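Side-chain contacts in ribosomal RNA small subunit methyltransferase D (Haemophilus influenzae, PDB 2IFT), which probably methylates N2 of guanine 966 of 16S ribosomal RNA in the assembled small subunit, with S-adenosyl-L-methionine as methyl donor: residues I144-L147 and C148-N151; A89-L92 and K93-L96; I109-S113 and L114-K118; V13-A17 and G18-G22. All blocks are in the same frame, centred on the assembly; numbering follows the deposited sequence.

Overall arrangement
All four contacts are local, between residues a few positions apart in one chain of a Rossmann-like methyltransferase. Interactions 1, 2 and 3 are partly buried; interaction 4 is a surface contact. Interactions 1 and 2 lie on helices 139-149 and 86-98; each sets aliphatic side chains (Leu147; Leu92 and Leu96) against strands of the central sheet, while Glu149 or the lysines are exposed. Interaction 3 starts helix 113-116 after edge strand 106-109 and touches both: Asn150 ND2 reaches Leu117 O, a probable hydrogen bond, and Ala89 packs on Asn110. Interaction 4 turns between strands 12-14 and 24-26. Main-chain helix bonds dominate 1 and 2, a serine cap marks 3, an arginine-carbonyl grip 4.

Interaction 1 (I144-L147 and C148-N151); sequences ISLL and CENN
Ser145 and Glu149, one helical turn apart, meet on the outer side of the last turn of helix 139-149. Three main-chain bonds of the i to i+4 kind hold this turn: Cys148 N to Ile144 O, Glu149 N to Ser145 O at 2.8 Å, and Asn150 N to Leu146 O, also 2.8 Å. The last is made by the residue at which the chain leaves helical geometry.

Among polar side chains, Ser145 OG stands anti to its own N (chi1 157°), which brings it to 3.5 Å from Glu149 OE2. The short hydroxyl and the flexible carboxylate suit this outer side.

Leu146 and Asn150 run side by side, pointing the same way, in van der Waals contact of methyl with amide: Leu146 CD2 lies 3.9 Å from Asn150 ND2. The apolar partner of Leu146 is Leu117. Leu147 turns instead to Val129 and Leu131 of strand 126-131, where a branched aliphatic side chain fits the buried interface; Ile144 packs on Leu131 as well.

Asparagines suit the helix exit: the amides of Asn150 and Asn151 donate to one carbonyl each, Leu117 O and Gln121 O. The chemistry implies a polar tie beside the apolar packing of Ile144 and Leu147 on strand 126-131.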
ATOM      1  N   ILE A 144       1.854  -3.998 -10.828  1.00 19.45           N
ATOM      2  CA  ILE A 144       2.721  -5.112 -10.464  1.00 21.25           C
ATOM      3  C   ILE A 144       3.902  -5.130 -11.418  1.00 20.45           C
ATOM      4  O   ILE A 144       5.059  -5.129 -11.001  1.00 20.85           O
ATOM      5  CB  ILE A 144       1.989  -6.479 -10.589  1.00 23.15           C
ATOM      6  CG1 ILE A 144       0.793  -6.528  -9.642  1.00 24.75           C
ATOM      7  CG2 ILE A 144       2.953  -7.615 -10.292  1.00 20.30           C
ATOM      8  CD1 ILE A 144       1.141  -6.287  -8.208  1.00 28.48           C
ATOM      9  N   SER A 145       3.587  -5.152 -12.706  1.00 19.40           N
ATOM     10  CA  SER A 145       4.598  -5.175 -13.741  1.00 21.47           C
ATOM     11  C   SER A 145       5.632  -4.070 -13.555  1.00 18.63           C
ATOM     12  O   SER A 145       6.827  -4.319 -13.633  1.00 20.57           O
ATOM     13  CB  SER A 145       3.937  -5.045 -15.114  1.00 23.71           C
ATOM     14  OG  SER A 145       4.868  -4.556 -16.065  1.00 29.96           O
ATOM     15  N   LEU A 146       5.173  -2.853 -13.299  1.00 17.20           N
ATOM     16  CA  LEU A 146       6.082  -1.727 -13.114  1.00 15.94           C
ATOM     17  C   LEU A 146       6.955  -1.860 -11.857  1.00 17.07           C
ATOM     18  O   LEU A 146       8.148  -1.559 -11.889  1.00 14.23           O
ATOM     19  CB  LEU A 146       5.280  -0.432 -13.079  1.00 14.95           C
ATOM     20  CG  LEU A 146       4.509  -0.139 -14.378  1.00 17.84           C
ATOM     21  CD1 LEU A 146       3.559   1.039 -14.174  1.00 12.49           C
ATOM     22  CD2 LEU A 146       5.499   0.152 -15.512  1.00 14.00           C
ATOM     23  N   LEU A 147       6.365  -2.298 -10.750  1.00 18.11           N
ATOM     24  CA  LEU A 147       7.139  -2.487  -9.527  1.00 19.43           C
ATOM     25  C   LEU A 147       8.338  -3.370  -9.840  1.00 21.71           C
ATOM     26  O   LEU A 147       9.470  -3.043  -9.491  1.00 22.01           O
ATOM     27  CB  LEU A 147       6.290  -3.160  -8.442  1.00 17.41           C
ATOM     28  CG  LEU A 147       5.291  -2.283  -7.685  1.00 15.46           C
ATOM     29  CD1 LEU A 147       4.438  -3.158  -6.789  1.00 16.50           C
ATOM     30  CD2 LEU A 147       6.034  -1.232  -6.864  1.00 14.03           C
ATOM     31  N   CYS A 148       8.075  -4.492 -10.508  1.00 26.21           N
ATOM     32  CA  CYS A 148       9.124  -5.447 -10.881  1.00 29.76           C
ATOM     33  C   CYS A 148      10.087  -4.902 -11.918  1.00 29.48           C
ATOM     34  O   CYS A 148      11.304  -5.010 -11.781  1.00 28.93           O
ATOM     35  CB  CYS A 148       8.504  -6.727 -11.438  1.00 32.83           C
ATOM     36  SG  CYS A 148       8.057  -7.951 -10.198  1.00 48.51           S
ATOM     37  N   GLU A 149       9.523  -4.328 -12.969  1.00 29.88           N
ATOM     38  CA  GLU A 149      10.304  -3.782 -14.061  1.00 30.22           C
ATOM     39  C   GLU A 149      11.262  -2.686 -13.651  1.00 27.19           C
ATOM     40  O   GLU A 149      12.407  -2.677 -14.069  1.00 25.10           O
ATOM     41  CB  GLU A 149       9.363  -3.230 -15.125  1.00 35.06           C
ATOM     42  CG  GLU A 149       9.623  -3.740 -16.524  1.00 43.51           C
ATOM     43  CD  GLU A 149       8.374  -3.677 -17.386  1.00 48.62           C
ATOM     44  OE1 GLU A 149       7.857  -2.555 -17.612  1.00 50.51           O
ATOM     45  OE2 GLU A 149       7.902  -4.753 -17.829  1.00 50.86           O
ATOM     46  N   ASN A 150      10.801  -1.769 -12.808  1.00 26.27           N
ATOM     47  CA  ASN A 150      11.635  -0.643 -12.443  1.00 21.76           C
ATOM     48  C   ASN A 150      12.346  -0.588 -11.100  1.00 18.94           C
ATOM     49  O   ASN A 150      12.543   0.489 -10.544  1.00 18.55           O
ATOM     50  CB  ASN A 150      10.852   0.647 -12.708  1.00 22.97           C
ATOM     51  CG  ASN A 150      10.424   0.767 -14.172  1.00 23.85           C
ATOM     52  OD1 ASN A 150      11.249   0.662 -15.077  1.00 23.46           O
ATOM     53  ND2 ASN A 150       9.133   0.977 -14.406  1.00 24.34           N
ATOM     54  N   ASN A 151      12.730  -1.752 -10.585  1.00 16.57           N
ATOM     55  CA  ASN A 151      13.543  -1.820  -9.373  1.00 15.75           C
ATOM     56  C   ASN A 151      12.993  -1.041  -8.174  1.00 15.09           C
ATOM     57  O   ASN A 151      13.732  -0.307  -7.525  1.00 17.62           O
ATOM     58  CB  ASN A 151      14.940  -1.297  -9.752  1.00 12.69           C
ATOM     59  CG  ASN A 151      16.018  -1.667  -8.747  1.00 16.06           C
ATOM     60  OD1 ASN A 151      16.044  -2.780  -8.232  1.00 16.73           O
ATOM     61  ND2 ASN A 151      16.938  -0.738  -8.491  1.00 15.25           N
TER

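Interaction 2 (A89-L92 and K93-L96); sequences ANQL and KKNL
Gln91 and Asn95 bring their side-chain amides together one turn apart on helix 86-98, with the two planes 78° apart, nearly perpendicular. Gln91 NE2 lies 3.6 Å from Asn95 ND2, but the two nitrogens share an acceptor: each donates to Pro26 O, on strand 24-26. Gln91 reaches that carbonyl because its chain, which leaves CA with CG anti to N, bends at chi2 (61°), turning back toward Asn95.

The tight side of the helix is its leucine face. Leu92 and Leu96 both pack against Phe69 of helix 66-73 and Phe81 of strand 78-82, and Leu96 also reaches Val108 of strand 106-109. Leucine suits this place, being bulky enough to fill the seam between helix and sheet in the beta-alpha-beta unit. The main chain along the helix is regular: Leu96 N donates to Leu92 O at 2.9 Å, and Asn95 N to Gln91 O.

The solvent side is looser. Asn90 and Lys93 are joined through a water, which donates to Asn90 OD1 at 3.1 Å and accepts from Lys93 NZ. Beyond CG, Lys93 is fully extended, with its CG passing 3.6 Å from Ala89 O before the chain runs to its ammonium group. Lys94 CB passes 3.2 Å from Gln91 O, and the Lys94 chain then leads away from residues 89-92.

Two amide donors on one proline carbonyl imply a firm polar link between this helix and strand 24-26, whereas the Asn90-Lys93 link runs through a single water and is probably more adjustable.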
ATOM      1  N   ALA A  89      -5.845  13.990  -2.433  1.00 23.97           N
ATOM      2  CA  ALA A  89      -4.460  14.156  -2.018  1.00 24.37           C
ATOM      3  C   ALA A  89      -4.327  15.258  -0.962  1.00 23.83           C
ATOM      4  O   ALA A  89      -3.492  15.157  -0.069  1.00 22.68           O
ATOM      5  CB  ALA A  89      -3.577  14.460  -3.239  1.00 20.31           C
ATOM      6  N   ASN A  90      -5.145  16.304  -1.057  1.00 25.61           N
ATOM      7  CA  ASN A  90      -5.087  17.387  -0.072  1.00 27.14           C
ATOM      8  C   ASN A  90      -5.634  16.885   1.254  1.00 26.77           C
ATOM      9  O   ASN A  90      -5.118  17.223   2.319  1.00 26.86           O
ATOM     10  CB  ASN A  90      -5.913  18.597  -0.513  1.00 29.17           C
ATOM     11  CG  ASN A  90      -5.373  19.252  -1.762  1.00 31.95           C
ATOM     12  OD1 ASN A  90      -4.158  19.361  -1.950  1.00 32.76           O
ATOM     13  ND2 ASN A  90      -6.276  19.713  -2.620  1.00 32.61           N
ATOM     14  N   GLN A  91      -6.688  16.082   1.188  1.00 25.25           N
ATOM     15  CA  GLN A  91      -7.280  15.530   2.396  1.00 26.99           C
ATOM     16  C   GLN A  91      -6.200  14.738   3.137  1.00 27.01           C
ATOM     17  O   GLN A  91      -6.010  14.909   4.341  1.00 26.24           O
ATOM     18  CB  GLN A  91      -8.453  14.623   2.030  1.00 27.19           C
ATOM     19  CG  GLN A  91      -9.206  14.037   3.214  1.00 31.98           C
ATOM     20  CD  GLN A  91      -9.842  15.096   4.104  1.00 34.84           C
ATOM     21  OE1 GLN A  91     -10.157  16.203   3.657  1.00 36.82           O
ATOM     22  NE2 GLN A  91     -10.050  14.751   5.369  1.00 37.23           N
ATOM     23  N   LEU A  92      -5.485  13.882   2.407  1.00 26.75           N
ATOM     24  CA  LEU A  92      -4.419  13.089   3.009  1.00 27.32           C
ATOM     25  C   LEU A  92      -3.444  14.001   3.751  1.00 26.97           C
ATOM     26  O   LEU A  92      -3.142  13.776   4.914  1.00 27.54           O
ATOM     27  CB  LEU A  92      -3.663  12.292   1.940  1.00 25.33           C
ATOM     28  CG  LEU A  92      -4.373  11.105   1.276  1.00 25.88           C
ATOM     29  CD1 LEU A  92      -3.471  10.510   0.203  1.00 23.33           C
ATOM     30  CD2 LEU A  92      -4.723  10.046   2.311  1.00 25.80           C
ATOM     31  N   LYS A  93      -2.955  15.032   3.073  1.00 29.50           N
ATOM     32  CA  LYS A  93      -2.023  15.964   3.691  1.00 30.88           C
ATOM     33  C   LYS A  93      -2.622  16.585   4.941  1.00 32.61           C
ATOM     34  O   LYS A  93      -1.939  16.764   5.950  1.00 32.49           O
ATOM     35  CB  LYS A  93      -1.654  17.069   2.718  1.00 30.02           C
ATOM     36  CG  LYS A  93      -0.721  16.645   1.615  1.00 30.89           C
ATOM     37  CD  LYS A  93      -0.525  17.796   0.657  1.00 32.86           C
ATOM     38  CE  LYS A  93       0.376  17.425  -0.491  1.00 36.15           C
ATOM     39  NZ  LYS A  93       0.449  18.554  -1.466  1.00 40.71           N
ATOM     40  N   LYS A  94      -3.906  16.908   4.869  1.00 34.05           N
ATOM     41  CA  LYS A  94      -4.590  17.510   5.996  1.00 36.46           C
ATOM     42  C   LYS A  94      -4.610  16.552   7.181  1.00 37.08           C
ATOM     43  O   LYS A  94      -4.420  16.970   8.322  1.00 38.07           O
ATOM     44  CB  LYS A  94      -6.014  17.904   5.600  1.00 37.72           C
ATOM     45  CG  LYS A  94      -6.795  18.589   6.709  1.00 41.40           C
ATOM     46  CD  LYS A  94      -8.064  19.234   6.167  1.00 46.19           C
ATOM     47  CE  LYS A  94      -8.936  19.814   7.284  1.00 49.24           C
ATOM     48  NZ  LYS A  94      -9.587  18.747   8.111  1.00 50.71           N
ATOM     49  N   ASN A  95      -4.837  15.268   6.919  1.00 36.83           N
ATOM     50  CA  ASN A  95      -4.854  14.293   8.002  1.00 36.27           C
ATOM     51  C   ASN A  95      -3.449  14.048   8.545  1.00 36.67           C
ATOM     52  O   ASN A  95      -3.275  13.852   9.741  1.00 37.39           O
ATOM     53  CB  ASN A  95      -5.482  12.979   7.541  1.00 33.74           C
ATOM     54  CG  ASN A  95      -6.989  13.065   7.439  1.00 34.00           C
ATOM     55  OD1 ASN A  95      -7.632  13.739   8.243  1.00 37.37           O
ATOM     56  ND2 ASN A  95      -7.564  12.376   6.464  1.00 31.71           N
ATOM     57  N   LEU A  96      -2.450  14.064   7.668  1.00 37.34           N
ATOM     58  CA  LEU A  96      -1.066  13.853   8.091  1.00 38.79           C
ATOM     59  C   LEU A  96      -0.542  15.059   8.855  1.00 41.85           C
ATOM     60  O   LEU A  96       0.520  15.014   9.478  1.00 42.51           O
ATOM     61  CB  LEU A  96      -0.170  13.606   6.886  1.00 36.09           C
ATOM     62  CG  LEU A  96      -0.290  12.260   6.187  1.00 36.21           C
ATOM     63  CD1 LEU A  96       0.682  12.231   5.011  1.00 33.30           C
ATOM     64  CD2 LEU A  96       0.007  11.136   7.168  1.00 33.24           C
TER
HETATM   65  O   HOH W   1      -1.832  18.119  -3.506  1.00 43.60           O

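Interaction 3 (I109-S113 and L114-K118); sequences INQSS and LDFLK
Phe116 reaches back across the turn to Gln111 and Ile109. Its CB lies 3.3 Å from Gln111 OE1, and close to Ser112 O. With CG anti to N (chi1 166°), the ring is thrown toward the end of strand 106-109. At CD2 the oxygen is still near, 3.8 Å away, and Gln111 OE1 sits at the ring edge in its plane, while the amide itself is turned 73° to the ring. Farther out, CE2 meets Ile109 CD1 at 3.6 Å, and CZ lies 3.9 Å from the same methyl. The ring also meets Trp152 and Leu82, so a large flat side chain suits the site.

Ser112 is the N-cap of helix 113-116: its OG accepts from Leu114 N at 3.1 Å. Its carbonyl oxygen takes two donors, Phe116 N at 2.9 Å nearly in line with the C=O, and Asp115 N from above the carbonyl plane. Ser113 turns its OG to Gly60 O.

A small serine satisfies an N-H at the helix start that has no earlier carbonyl to use. Capping and ring packing together probably steady the turn leaving strand 106-109, the cap through main chain and the ring through side chains.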
ATOM      1  N   ILE A 109       2.534  12.034  -2.786  1.00 22.26           N
ATOM      2  CA  ILE A 109       2.927  12.363  -4.150  1.00 21.16           C
ATOM      3  C   ILE A 109       1.664  12.340  -4.991  1.00 19.67           C
ATOM      4  O   ILE A 109       1.024  11.300  -5.123  1.00 18.19           O
ATOM      5  CB  ILE A 109       3.935  11.341  -4.714  1.00 21.75           C
ATOM      6  CG1 ILE A 109       5.226  11.387  -3.891  1.00 20.25           C
ATOM      7  CG2 ILE A 109       4.228  11.650  -6.185  1.00 20.79           C
ATOM      8  CD1 ILE A 109       6.292  10.423  -4.352  1.00 17.32           C
ATOM      9  N   ASN A 110       1.305  13.497  -5.539  1.00 18.92           N
ATOM     10  CA  ASN A 110       0.099  13.639  -6.349  1.00 18.62           C
ATOM     11  C   ASN A 110       0.301  13.131  -7.782  1.00 18.69           C
ATOM     12  O   ASN A 110       0.502  13.909  -8.717  1.00 17.86           O
ATOM     13  CB  ASN A 110      -0.346  15.113  -6.347  1.00 19.54           C
ATOM     14  CG  ASN A 110      -1.621  15.352  -7.146  1.00 20.19           C
ATOM     15  OD1 ASN A 110      -2.597  14.611  -7.024  1.00 19.97           O
ATOM     16  ND2 ASN A 110      -1.620  16.398  -7.961  1.00 19.85           N
ATOM     17  N   GLN A 111       0.253  11.812  -7.933  1.00 17.31           N
ATOM     18  CA  GLN A 111       0.402  11.157  -9.225  1.00 17.86           C
ATOM     19  C   GLN A 111      -0.300   9.817  -9.202  1.00 18.94           C
ATOM     20  O   GLN A 111      -0.547   9.236  -8.137  1.00 20.23           O
ATOM     21  CB  GLN A 111       1.869  10.865  -9.546  1.00 18.15           C
ATOM     22  CG  GLN A 111       2.720  12.015 -10.000  1.00 18.55           C
ATOM     23  CD  GLN A 111       4.140  11.568 -10.289  1.00 20.05           C
ATOM     24  OE1 GLN A 111       4.359  10.606 -11.038  1.00 21.79           O
ATOM     25  NE2 GLN A 111       5.114  12.258  -9.701  1.00 15.86           N
ATOM     26  N   SER A 112      -0.607   9.322 -10.391  1.00 18.78           N
ATOM     27  CA  SER A 112      -1.199   8.004 -10.529  1.00 19.64           C
ATOM     28  C   SER A 112       0.002   7.078 -10.438  1.00 19.66           C
ATOM     29  O   SER A 112       1.057   7.378 -11.008  1.00 18.97           O
ATOM     30  CB  SER A 112      -1.828   7.833 -11.907  1.00 20.60           C
ATOM     31  OG  SER A 112      -2.020   6.452 -12.178  1.00 20.49           O
ATOM     32  N   SER A 113      -0.141   5.963  -9.735  1.00 19.69           N
ATOM     33  CA  SER A 113       0.971   5.030  -9.624  1.00 21.04           C
ATOM     34  C   SER A 113       1.303   4.422 -10.979  1.00 21.62           C
ATOM     35  O   SER A 113       2.426   3.977 -11.212  1.00 22.79           O
ATOM     36  CB  SER A 113       0.641   3.920  -8.631  1.00 20.28           C
ATOM     37  OG  SER A 113       1.020   4.300  -7.321  1.00 22.26           O
ATOM     38  N   LEU A 114       0.326   4.405 -11.876  1.00 20.99           N
ATOM     39  CA  LEU A 114       0.550   3.841 -13.199  1.00 23.32           C
ATOM     40  C   LEU A 114       1.638   4.606 -13.945  1.00 23.07           C
ATOM     41  O   LEU A 114       2.328   4.037 -14.790  1.00 25.84           O
ATOM     42  CB  LEU A 114      -0.754   3.851 -14.003  1.00 24.42           C
ATOM     43  CG  LEU A 114      -1.840   2.960 -13.383  1.00 28.03           C
ATOM     44  CD1 LEU A 114      -3.135   3.080 -14.173  1.00 29.46           C
ATOM     45  CD2 LEU A 114      -1.355   1.513 -13.356  1.00 24.46           C
ATOM     46  N   ASP A 115       1.797   5.889 -13.639  1.00 19.90           N
ATOM     47  CA  ASP A 115       2.826   6.674 -14.308  1.00 19.82           C
ATOM     48  C   ASP A 115       4.024   6.903 -13.408  1.00 17.77           C
ATOM     49  O   ASP A 115       5.163   6.856 -13.868  1.00 17.50           O
ATOM     50  CB  ASP A 115       2.268   8.018 -14.810  1.00 21.46           C
ATOM     51  CG  ASP A 115       1.382   7.857 -16.042  1.00 23.57           C
ATOM     52  OD1 ASP A 115       1.754   7.077 -16.945  1.00 25.19           O
ATOM     53  OD2 ASP A 115       0.322   8.510 -16.118  1.00 26.02           O
ATOM     54  N   PHE A 116       3.768   7.143 -12.127  1.00 15.74           N
ATOM     55  CA  PHE A 116       4.841   7.363 -11.164  1.00 17.05           C
ATOM     56  C   PHE A 116       5.841   6.200 -11.171  1.00 17.85           C
ATOM     57  O   PHE A 116       7.052   6.413 -11.165  1.00 15.64           O
ATOM     58  CB  PHE A 116       4.252   7.528  -9.752  1.00 16.38           C
ATOM     59  CG  PHE A 116       5.270   7.426  -8.637  1.00 14.44           C
ATOM     60  CD1 PHE A 116       5.374   6.265  -7.876  1.00 15.69           C
ATOM     61  CD2 PHE A 116       6.084   8.506  -8.316  1.00 14.28           C
ATOM     62  CE1 PHE A 116       6.271   6.184  -6.798  1.00 15.42           C
ATOM     63  CE2 PHE A 116       6.987   8.438  -7.243  1.00 13.46           C
ATOM     64  CZ  PHE A 116       7.076   7.274  -6.483  1.00 13.86           C
ATOM     65  N   LEU A 117       5.313   4.977 -11.187  1.00 17.66           N
ATOM     66  CA  LEU A 117       6.133   3.770 -11.171  1.00 18.01           C
ATOM     67  C   LEU A 117       6.874   3.452 -12.476  1.00 16.68           C
ATOM     68  O   LEU A 117       7.615   2.482 -12.528  1.00 16.28           O
ATOM     69  CB  LEU A 117       5.272   2.560 -10.764  1.00 15.22           C
ATOM     70  CG  LEU A 117       4.640   2.552  -9.361  1.00 15.77           C
ATOM     71  CD1 LEU A 117       3.760   1.325  -9.214  1.00 11.74           C
ATOM     72  CD2 LEU A 117       5.727   2.553  -8.286  1.00 15.09           C
ATOM     73  N   LYS A 118       6.681   4.252 -13.520  1.00 17.83           N
ATOM     74  CA  LYS A 118       7.377   4.000 -14.791  1.00 19.73           C
ATOM     75  C   LYS A 118       8.816   4.509 -14.749  1.00 20.58           C
ATOM     76  O   LYS A 118       9.614   4.210 -15.637  1.00 23.89           O
ATOM     77  CB  LYS A 118       6.657   4.670 -15.964  1.00 18.48           C
ATOM     78  CG  LYS A 118       5.316   4.070 -16.320  1.00 21.17           C
ATOM     79  CD  LYS A 118       4.666   4.860 -17.450  1.00 21.48           C
ATOM     80  CE  LYS A 118       3.322   4.270 -17.822  1.00 22.92           C
ATOM     81  NZ  LYS A 118       3.488   2.866 -18.271  1.00 23.57           N
TER

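Interaction 4 (V13-A17 and G18-G22); sequences VRIIA and GLWRG
Arg21 holds CG between its backbone N and carbonyl carbon (chi1 54°) and bends again at chi2 and chi3, a folded course that lays the guanidinium beside the carbonyl of Ile16. Two nitrogens grip that single oxygen side-on: Arg21 NE and Arg21 NH2 each lie 3.1 Å from Ile16 O. The oxygen is in the guanidinium plane, but the approaches differ at the carbonyl, where NH2 comes in close to the C=O direction and NE from above its plane. Arginine suits the place because its NE and NH2 lie side by side and can donate to one carbonyl oxygen.

The chain here reverses between strands 12-14 and 24-26, which form a two-stranded antiparallel sheet, and Gly18 to Arg21 make a type I beta turn. Gly22 N closes the reversal on Ile15 O at 2.6 Å, a short bond in the carbonyl plane. Gly18 and Gly22 both have positive phi, with backbone angles that would jam a CB against the preceding carbonyl.

On the inner side, Ile15 CD1 reaches Trp20 CB at 3.4 Å and lies at the edge of the indole, 3.8 Å from Trp20 CE3. Both residues are apolar, which suits their place between the turn and helix 66-73: the indole touches Leu72, while Glu70 accepts from Ile16 N and Ala17 N, and Ser73 OG bonds to Ala17 O and Trp20 N.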
ATOM      1  N   VAL A  13     -12.398   7.465   8.562  1.00 48.05           N
ATOM      2  CA  VAL A  13     -11.564   6.276   8.714  1.00 46.77           C
ATOM      3  C   VAL A  13     -11.141   6.125  10.167  1.00 45.09           C
ATOM      4  O   VAL A  13     -10.611   7.060  10.765  1.00 43.11           O
ATOM      5  CB  VAL A  13     -10.289   6.355   7.834  1.00 47.41           C
ATOM      6  CG1 VAL A  13      -9.261   5.341   8.307  1.00 47.33           C
ATOM      7  CG2 VAL A  13     -10.643   6.084   6.377  1.00 48.76           C
ATOM      8  N   ARG A  14     -11.382   4.945  10.730  1.00 44.27           N
ATOM      9  CA  ARG A  14     -11.015   4.667  12.110  1.00 43.71           C
ATOM     10  C   ARG A  14      -9.851   3.694  12.134  1.00 43.33           C
ATOM     11  O   ARG A  14      -9.942   2.588  11.604  1.00 43.56           O
ATOM     12  CB  ARG A  14     -12.196   4.082  12.865  1.00 44.32           C
ATOM     13  N   ILE A  15      -8.755   4.123  12.753  1.00 42.60           N
ATOM     14  CA  ILE A  15      -7.546   3.321  12.869  1.00 40.71           C
ATOM     15  C   ILE A  15      -7.783   2.202  13.874  1.00 41.22           C
ATOM     16  O   ILE A  15      -8.169   2.454  15.012  1.00 41.05           O
ATOM     17  CB  ILE A  15      -6.379   4.204  13.330  1.00 40.35           C
ATOM     18  CG1 ILE A  15      -6.131   5.291  12.285  1.00 39.84           C
ATOM     19  CG2 ILE A  15      -5.134   3.363  13.567  1.00 39.97           C
ATOM     20  CD1 ILE A  15      -5.171   6.362  12.732  1.00 42.31           C
ATOM     21  N   ILE A  16      -7.543   0.966  13.447  1.00 40.99           N
ATOM     22  CA  ILE A  16      -7.760  -0.205  14.292  1.00 40.80           C
ATOM     23  C   ILE A  16      -6.623  -0.576  15.253  1.00 39.32           C
ATOM     24  O   ILE A  16      -6.873  -1.072  16.351  1.00 38.29           O
ATOM     25  CB  ILE A  16      -8.112  -1.444  13.409  1.00 42.73           C
ATOM     26  CG1 ILE A  16      -9.598  -1.788  13.561  1.00 45.26           C
ATOM     27  CG2 ILE A  16      -7.261  -2.648  13.801  1.00 42.62           C
ATOM     28  CD1 ILE A  16     -10.549  -0.661  13.200  1.00 47.76           C
ATOM     29  N   ALA A  17      -5.380  -0.344  14.856  1.00 37.72           N
ATOM     30  CA  ALA A  17      -4.268  -0.699  15.723  1.00 35.96           C
ATOM     31  C   ALA A  17      -3.160   0.337  15.744  1.00 35.85           C
ATOM     32  O   ALA A  17      -3.185   1.309  14.992  1.00 33.55           O
ATOM     33  CB  ALA A  17      -3.709  -2.045  15.311  1.00 36.44           C
ATOM     34  N   GLY A  18      -2.184   0.118  16.618  1.00 37.17           N
ATOM     35  CA  GLY A  18      -1.074   1.041  16.740  1.00 36.59           C
ATOM     36  C   GLY A  18      -1.377   2.164  17.714  1.00 37.23           C
ATOM     37  O   GLY A  18      -2.373   2.122  18.440  1.00 36.94           O
ATOM     38  N   LEU A  19      -0.516   3.176  17.706  1.00 37.29           N
ATOM     39  CA  LEU A  19      -0.635   4.328  18.584  1.00 38.41           C
ATOM     40  C   LEU A  19      -1.913   5.119  18.413  1.00 39.34           C
ATOM     41  O   LEU A  19      -2.430   5.680  19.380  1.00 38.98           O
ATOM     42  CB  LEU A  19       0.530   5.283  18.356  1.00 39.12           C
ATOM     43  CG  LEU A  19       1.926   4.686  18.239  1.00 40.00           C
ATOM     44  CD1 LEU A  19       2.940   5.821  18.332  1.00 38.76           C
ATOM     45  CD2 LEU A  19       2.157   3.655  19.344  1.00 41.69           C
ATOM     46  N   TRP A  20      -2.413   5.179  17.184  1.00 39.70           N
ATOM     47  CA  TRP A  20      -3.615   5.949  16.912  1.00 39.44           C
ATOM     48  C   TRP A  20      -4.873   5.115  16.806  1.00 38.35           C
ATOM     49  O   TRP A  20      -5.885   5.575  16.279  1.00 38.22           O
ATOM     50  CB  TRP A  20      -3.433   6.763  15.631  1.00 42.30           C
ATOM     51  CG  TRP A  20      -2.129   7.491  15.572  1.00 44.70           C
ATOM     52  CD1 TRP A  20      -1.448   8.044  16.620  1.00 45.84           C
ATOM     53  CD2 TRP A  20      -1.359   7.773  14.401  1.00 45.81           C
ATOM     54  NE1 TRP A  20      -0.299   8.654  16.173  1.00 47.07           N
ATOM     55  CE2 TRP A  20      -0.222   8.504  14.811  1.00 46.86           C
ATOM     56  CE3 TRP A  20      -1.520   7.482  13.041  1.00 46.56           C
ATOM     57  CZ2 TRP A  20       0.752   8.948  13.913  1.00 47.54           C
ATOM     58  CZ3 TRP A  20      -0.551   7.924  12.145  1.00 47.88           C
ATOM     59  CH2 TRP A  20       0.570   8.650  12.588  1.00 48.08           C
ATOM     60  N   ARG A  21      -4.825   3.890  17.311  1.00 38.03           N
ATOM     61  CA  ARG A  21      -6.001   3.046  17.238  1.00 39.43           C
ATOM     62  C   ARG A  21      -7.187   3.721  17.920  1.00 39.72           C
ATOM     63  O   ARG A  21      -7.062   4.265  19.015  1.00 38.20           O
ATOM     64  CB  ARG A  21      -5.727   1.687  17.878  1.00 41.20           C
ATOM     65  CG  ARG A  21      -5.196   1.739  19.289  1.00 42.18           C
ATOM     66  CD  ARG A  21      -5.963   0.768  20.163  1.00 43.70           C
ATOM     67  NE  ARG A  21      -6.657  -0.238  19.365  1.00 44.85           N
ATOM     68  CZ  ARG A  21      -7.556  -1.086  19.853  1.00 45.75           C
ATOM     69  NH1 ARG A  21      -7.867  -1.052  21.141  1.00 46.64           N
ATOM     70  NH2 ARG A  21      -8.162  -1.949  19.051  1.00 45.69           N
ATOM     71  N   GLY A  22      -8.336   3.685  17.253  1.00 39.83           N
ATOM     72  CA  GLY A  22      -9.532   4.300  17.791  1.00 39.06           C
ATOM     73  C   GLY A  22      -9.830   5.624  17.116  1.00 39.33           C
ATOM     74  O   GLY A  22     -10.988   6.009  16.953  1.00 36.78           O
TER